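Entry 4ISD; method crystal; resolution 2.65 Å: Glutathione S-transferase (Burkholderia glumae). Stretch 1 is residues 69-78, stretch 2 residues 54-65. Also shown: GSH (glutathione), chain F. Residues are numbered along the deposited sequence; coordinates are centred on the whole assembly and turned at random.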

# COMPACT_ATOMS: atom_id res chain seq x y z
N PHE A 69 -12.23 2.81 16.85
CA PHE A 69 -11.82 2.96 15.47
C PHE A 69 -11.41 1.62 14.87
O PHE A 69 -10.60 0.91 15.44
CB PHE A 69 -10.63 3.92 15.44
CG PHE A 69 -10.10 4.21 14.07
CD1 PHE A 69 -10.87 4.90 13.15
CD2 PHE A 69 -8.80 3.83 13.73
CE1 PHE A 69 -10.37 5.18 11.90
CE2 PHE A 69 -8.29 4.11 12.48
CZ PHE A 69 -9.08 4.80 11.56
N THR A 70 -11.94 1.29 13.70
CA THR A 70 -11.50 0.06 13.03
C THR A 70 -10.79 0.36 11.72
O THR A 70 -11.11 1.33 11.03
CB THR A 70 -12.65 -0.93 12.81
OG1 THR A 70 -13.59 -0.35 11.92
CG2 THR A 70 -13.34 -1.25 14.13
N LEU A 71 -9.80 -0.48 11.40
CA LEU A 71 -8.88 -0.19 10.32
C LEU A 71 -8.33 -1.49 9.73
O LEU A 71 -7.77 -2.31 10.46
CB LEU A 71 -7.72 0.67 10.84
CG LEU A 71 -6.77 1.22 9.78
CD1 LEU A 71 -7.49 2.23 8.91
CD2 LEU A 71 -5.53 1.83 10.39
N SER A 72 -8.48 -1.67 8.42
CA SER A 72 -7.86 -2.81 7.71
C SER A 72 -6.59 -2.41 6.93
O SER A 72 -6.15 -1.27 7.03
CB SER A 72 -8.87 -3.50 6.79
OG SER A 72 -9.69 -4.42 7.51
N GLU A 73 -6.02 -3.35 6.18
CA GLU A 73 -4.75 -3.13 5.45
C GLU A 73 -3.58 -2.91 6.41
O GLU A 73 -3.43 -1.83 7.02
CB GLU A 73 -4.84 -1.98 4.44
CG GLU A 73 -5.83 -2.21 3.31
CD GLU A 73 -5.40 -3.33 2.38
OE1 GLU A 73 -4.24 -3.26 1.92
OE2 GLU A 73 -6.20 -4.27 2.13
N SER A 74 -2.74 -3.95 6.51
CA SER A 74 -1.65 -4.02 7.48
C SER A 74 -0.66 -2.86 7.41
O SER A 74 -0.18 -2.39 8.46
CB SER A 74 -0.91 -5.36 7.36
OG SER A 74 -0.14 -5.42 6.17
N SER A 75 -0.35 -2.39 6.21
CA SER A 75 0.53 -1.23 6.08
C SER A 75 -0.13 0.02 6.69
O SER A 75 0.52 0.77 7.42
CB SER A 75 0.98 -0.99 4.63
OG SER A 75 -0.05 -0.47 3.80
N ALA A 76 -1.41 0.23 6.41
CA ALA A 76 -2.15 1.36 6.97
C ALA A 76 -2.21 1.27 8.50
O ALA A 76 -2.16 2.29 9.21
CB ALA A 76 -3.56 1.42 6.39
N ILE A 77 -2.32 0.04 8.99
CA ILE A 77 -2.23 -0.22 10.42
C ILE A 77 -0.86 0.21 10.98
O ILE A 77 -0.80 0.90 12.01
CB ILE A 77 -2.49 -1.70 10.74
CG1 ILE A 77 -3.94 -2.07 10.37
CG2 ILE A 77 -2.20 -1.99 12.22
CD1 ILE A 77 -4.29 -3.54 10.55
N ALA A 78 0.22 -0.19 10.32
CA ALA A 78 1.56 0.19 10.76
C ALA A 78 1.74 1.71 10.82
O ALA A 78 2.31 2.24 11.78
CB ALA A 78 2.62 -0.43 9.87
N1 GSH F . -2.76 -5.56 1.40
CA1 GSH F . -3.47 -6.32 2.41
C1 GSH F . -2.91 -6.12 3.79
O11 GSH F . -1.70 -5.82 3.99
O12 GSH F . -3.69 -6.24 4.77
CB1 GSH F . -3.60 -7.78 2.06
CG1 GSH F . -4.52 -8.46 3.08
CD1 GSH F . -4.83 -9.90 2.62
OE1 GSH F . -4.52 -10.26 1.49
N2 GSH F . -5.48 -10.83 3.54
CA2 GSH F . -5.78 -12.19 3.16
C2 GSH F . -7.26 -12.41 3.16
O2 GSH F . -7.98 -11.84 3.96
CB2 GSH F . -5.18 -13.16 4.14
SG2 GSH F . -4.15 -14.31 3.25
N3 GSH F . -7.87 -13.32 2.22
CA3 GSH F . -9.30 -13.49 2.27
C3 GSH F . -9.87 -12.86 1.02
O31 GSH F . -9.19 -11.98 0.40
O32 GSH F . -11.00 -13.21 0.59
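Stretch 2 (54-65) EVSLTRRVPTLQ

Stretch 2 reaches stretch 1 as a long loop, residues 54-62, and then becomes a strand at 63-65 that runs antiparallel to strand 69-72. The axes come within 4.4 Å of each other, with a signed crossing angle of 165°. The register sets Gln65 beside Thr70, Leu64 beside Leu71 and Thr63 beside Ser72, and the two stretches together bury 664 Å².

Leu64 gives up the most surface and holds the center of the pairing. Its backbone bonds in both directions with Leu71: Leu64 N donates to Leu71 O at 2.6 Å and nearly straight, while Leu71 N donates to Leu64 O at 2.8 Å through a more bent angle. The carbonyl of Leu64 also receives the CA of Thr70 at 3.1 Å, a CA-H...O contact typical of paired strands. Leu64 and Leu71 project from the same face of the sheet, and the helix that begins at Ser74 brings Ile77 back over the incoming strand, its CD1 lying 3.8 Å from Leu64 CB. The rule here is compact: a hydrogen-bonded pair fixes the register, and one isoleucine from the following helix covers the partner strand's leucine.

The other face carries Thr70, Gln65, Ser72 and Thr63, and its chemistry is more polar. Ser72, in rotamer m, is the hub. Its OG lies 2.9 Å from Ser56 OG in a hydrogen bond and 2.5 Å from Thr63 OG1, so hydroxyls from loop and strand converge on one small side chain. A water links Ser72 OG, at 3.1 Å, to Leu57 N, which donates to it at 2.7 Å. Farther along, Thr70 sets its CG2 4.0 Å from Gln65 CD and makes a weak hydrogen bond from OG1 to Val55 O at 3.5 Å.

Pro62, preceded by a cis peptide bond, leads into the strand. Its CG packs 3.7 Å from Ser74 CB and 4.2 Å from Ile77 CD1, placing the ring against the first turn of the helix. Just before that turn, Glu73 at the N-cap position points its CA-to-CB bond away, yet its side chain bends back through three successive turns near -60° so that OE2 meets Arg60 NH1 at 2.8 Å in a salt bridge. The same carboxylate accepts glutathione N1 at OE1, 2.8 Å away, and glutathione CB1 lies over one face of the Arg60 guanidinium. One acid thus ties the loop and the ligand to the helix start.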

# COMPACT_ATOMS: atom_id res chain seq x y z
N GLU A 54 -18.80 -5.44 8.48
CA GLU A 54 -19.00 -5.35 9.93
C GLU A 54 -17.86 -4.67 10.73
O GLU A 54 -18.06 -3.61 11.32
CB GLU A 54 -19.36 -6.72 10.52
N VAL A 55 -16.67 -5.27 10.79
CA VAL A 55 -15.55 -4.56 11.40
C VAL A 55 -14.54 -4.21 10.33
O VAL A 55 -13.53 -3.56 10.62
CB VAL A 55 -14.80 -5.34 12.55
CG1 VAL A 55 -15.70 -5.58 13.75
CG2 VAL A 55 -14.20 -6.64 12.05
N SER A 56 -14.81 -4.65 9.11
CA SER A 56 -13.83 -4.53 8.04
C SER A 56 -14.42 -4.19 6.69
O SER A 56 -15.12 -4.99 6.08
CB SER A 56 -13.03 -5.82 7.90
OG SER A 56 -12.17 -5.71 6.77
N LEU A 57 -14.09 -3.00 6.20
CA LEU A 57 -14.53 -2.55 4.89
C LEU A 57 -14.06 -3.47 3.75
O LEU A 57 -14.79 -3.70 2.80
CB LEU A 57 -14.03 -1.12 4.65
CG LEU A 57 -14.30 -0.56 3.26
CD1 LEU A 57 -15.79 -0.33 3.09
CD2 LEU A 57 -13.48 0.71 3.03
N THR A 58 -12.85 -4.02 3.86
CA THR A 58 -12.26 -4.80 2.78
C THR A 58 -12.57 -6.30 2.84
O THR A 58 -12.36 -7.02 1.86
CB THR A 58 -10.74 -4.67 2.81
OG1 THR A 58 -10.24 -5.33 3.99
CG2 THR A 58 -10.35 -3.22 2.86
N ARG A 59 -13.04 -6.75 4.00
CA ARG A 59 -13.28 -8.18 4.26
C ARG A 59 -12.03 -9.02 4.09
O ARG A 59 -12.07 -10.13 3.55
CB ARG A 59 -14.40 -8.72 3.38
CG ARG A 59 -15.73 -7.98 3.53
CD ARG A 59 -16.82 -8.76 2.84
NE ARG A 59 -17.64 -7.94 1.97
CZ ARG A 59 -18.44 -8.42 1.02
NH1 ARG A 59 -18.49 -9.73 0.80
NH2 ARG A 59 -19.16 -7.60 0.28
N ARG A 60 -10.90 -8.48 4.53
CA ARG A 60 -9.68 -9.25 4.62
C ARG A 60 -9.04 -9.09 6.00
O ARG A 60 -9.29 -8.10 6.71
CB ARG A 60 -8.72 -8.82 3.51
CG ARG A 60 -9.32 -8.94 2.12
CD ARG A 60 -8.24 -8.94 1.04
NE ARG A 60 -7.50 -7.68 1.03
CZ ARG A 60 -6.62 -7.36 0.09
NH1 ARG A 60 -5.99 -6.19 0.12
NH2 ARG A 60 -6.39 -8.22 -0.90
N VAL A 61 -8.26 -10.08 6.41
CA VAL A 61 -7.48 -9.97 7.63
C VAL A 61 -6.09 -9.49 7.20
O VAL A 61 -5.66 -9.80 6.09
CB VAL A 61 -7.38 -11.32 8.38
CG1 VAL A 61 -8.73 -11.69 9.00
CG2 VAL A 61 -6.90 -12.41 7.44
N PRO A 62 -5.40 -8.73 8.06
CA PRO A 62 -5.79 -8.24 9.39
C PRO A 62 -6.73 -7.02 9.38
O PRO A 62 -6.83 -6.27 8.40
CB PRO A 62 -4.45 -7.80 9.98
CG PRO A 62 -3.72 -7.29 8.76
CD PRO A 62 -4.03 -8.32 7.72
N THR A 63 -7.42 -6.85 10.50
CA THR A 63 -8.15 -5.62 10.79
C THR A 63 -7.83 -5.22 12.22
O THR A 63 -7.79 -6.07 13.12
CB THR A 63 -9.65 -5.83 10.66
OG1 THR A 63 -9.97 -6.16 9.30
CG2 THR A 63 -10.41 -4.58 11.08
N LEU A 64 -7.60 -3.93 12.45
CA LEU A 64 -7.30 -3.44 13.79
C LEU A 64 -8.51 -2.69 14.37
O LEU A 64 -9.11 -1.86 13.70
CB LEU A 64 -6.07 -2.52 13.77
CG LEU A 64 -5.67 -1.80 15.06
CD1 LEU A 64 -4.85 -2.71 15.98
CD2 LEU A 64 -4.92 -0.51 14.76
N GLN A 65 -8.86 -3.00 15.61
CA GLN A 65 -9.80 -2.17 16.35
C GLN A 65 -9.07 -1.43 17.46
O GLN A 65 -8.60 -2.03 18.43
CB GLN A 65 -10.94 -2.99 16.93
CG GLN A 65 -11.85 -2.14 17.80
CD GLN A 65 -13.27 -2.66 17.87
OE1 GLN A 65 -13.53 -3.83 17.58
NE2 GLN A 65 -14.19 -1.79 18.26
O HOH W 1 -11.84 -2.21 7.39
O HOH W 2 -6.32 -5.94 5.98